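Local coordinates for YycN protein (Bacillus subtilis, PDB 1ON0), which is of unknown function but, as a homodimeric member of the GNAT acetyltransferase family, probably transfers an acyl group, at residues B[111-114]-B[115-119]. Sequence-based numbering, arbitrary orientation.
Sequences AALD and QAARS
The flat groups that meet here are the peptide carbonyls of A111, A112, L113 and D114, each taking the N-H four residues on. Q115 N stands above the carbonyl plane of A111, 35° out of it, at 3.2 Å from A111 O. A116 N also comes off the plane of its acceptor, 3.0 Å from A112 O. A117 N instead meets L113 O almost head-on, at 2.8 Å with a C=O...N angle of 168°. R118 N binds D114 O at 3.0 Å, and the arginine's own CG packs against that oxygen at 3.4 Å; the contact follows from a first torsion of -69°, which sets CG beside the backbone N.

Away from the backbone little joins the two turns. L113 CD2 lies 4.4 Å from A117 CB, one apolar pair, and both of these buried residues touch L125 of strand 124-127. D114, a partly exposed neighbour, touches L125 as well. A112 and A116 rest on L5 of strand 4-7, and their small methyls probably let the helix come close to that strand. Polar Q115 and R118 suit the exposed side.

Helix 105-119 is the crossover of the beta-alpha-beta unit running from strand 88-96 to strand 124-127, part of the GNAT fold. Since consecutive i to i+4 backbone bonds hold these turns together, side chains are left to sort the surroundings: L113, A117, A112 and A116 supply apolar contacts to L125 and L5, Q115 and R118 lie exposed, and D114 sits at the border between the two. The cationic R118, in the last turn, would also probably complement the partial negative charge of the helix's carboxyl end.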
loop_
_atom_site.group_PDB
_atom_site.type_symbol
_atom_site.label_atom_id
_atom_site.label_comp_id
_atom_site.label_asym_id
_atom_site.label_seq_id
_atom_site.Cartn_x
_atom_site.Cartn_y
_atom_site.Cartn_z
ATOM N N ALA B 111 4.060 -1.060 -13.979
ATOM C CA ALA B 111 3.003 -1.320 -14.962
ATOM C C ALA B 111 2.865 -0.114 -15.910
ATOM O O ALA B 111 2.411 -0.263 -17.022
ATOM C CB ALA B 111 1.672 -1.605 -14.264
ATOM N N ALA B 112 3.241 1.078 -15.461
ATOM C CA ALA B 112 3.157 2.225 -16.346
ATOM C C ALA B 112 4.348 2.115 -17.294
ATOM O O ALA B 112 4.322 2.652 -18.406
ATOM C CB ALA B 112 3.203 3.529 -15.582
ATOM N N LEU B 113 5.390 1.405 -16.860
ATOM C CA LEU B 113 6.581 1.207 -17.689
ATOM C C LEU B 113 6.167 0.365 -18.886
ATOM O O LEU B 113 6.395 0.755 -20.024
ATOM C CB LEU B 113 7.676 0.462 -16.917
ATOM C CG LEU B 113 9.118 0.488 -17.454
ATOM C CD1 LEU B 113 9.797 -0.766 -16.966
ATOM C CD2 LEU B 113 9.194 0.557 -18.978
ATOM N N ASP B 114 5.563 -0.792 -18.624
ATOM C CA ASP B 114 5.133 -1.673 -19.701
ATOM C C ASP B 114 4.218 -0.970 -20.672
ATOM O O ASP B 114 4.364 -1.095 -21.884
ATOM C CB ASP B 114 4.391 -2.889 -19.160
ATOM C CG ASP B 114 5.260 -3.757 -18.318
ATOM O OD1 ASP B 114 6.490 -3.540 -18.323
ATOM O OD2 ASP B 114 4.721 -4.670 -17.656
ATOM N N GLN B 115 3.251 -0.251 -20.125
ATOM C CA GLN B 115 2.291 0.474 -20.946
ATOM C C GLN B 115 3.023 1.441 -21.868
ATOM O O GLN B 115 2.724 1.519 -23.057
ATOM C CB GLN B 115 1.327 1.257 -20.059
ATOM C CG GLN B 115 0.308 2.043 -20.844
ATOM C CD GLN B 115 -0.727 1.145 -21.497
ATOM O OE1 GLN B 115 -1.516 1.592 -22.328
ATOM N NE2 GLN B 115 -0.740 -0.129 -21.105
ATOM N N ALA B 116 3.985 2.170 -21.309
ATOM C CA ALA B 116 4.753 3.128 -22.083
ATOM C C ALA B 116 5.632 2.450 -23.138
ATOM O O ALA B 116 5.625 2.849 -24.303
ATOM C CB ALA B 116 5.598 3.993 -21.155
ATOM N N ALA B 117 6.377 1.424 -22.749
ATOM C CA ALA B 117 7.234 0.734 -23.720
ATOM C C ALA B 117 6.399 0.272 -24.911
ATOM O O ALA B 117 6.733 0.568 -26.061
ATOM C CB ALA B 117 7.944 -0.458 -23.079
ATOM N N ARG B 118 5.309 -0.439 -24.647
ATOM C CA ARG B 118 4.460 -0.898 -25.742
ATOM C C ARG B 118 3.989 0.233 -26.666
ATOM O O ARG B 118 4.049 0.101 -27.881
ATOM C CB ARG B 118 3.247 -1.660 -25.208
ATOM C CG ARG B 118 3.578 -2.995 -24.596
ATOM C CD ARG B 118 2.313 -3.717 -24.234
ATOM N NE ARG B 118 1.570 -4.125 -25.424
ATOM C CZ ARG B 118 1.749 -5.282 -26.059
ATOM N NH1 ARG B 118 2.648 -6.151 -25.612
ATOM N NH2 ARG B 118 1.032 -5.570 -27.139
ATOM N N SER B 119 3.536 1.338 -26.094
ATOM C CA SER B 119 3.065 2.452 -26.897
ATOM C C SER B 119 4.145 2.979 -27.812
ATOM O O SER B 119 3.849 3.561 -28.845
ATOM C CB SER B 119 2.582 3.603 -26.013
ATOM O OG SER B 119 3.687 4.274 -25.416
#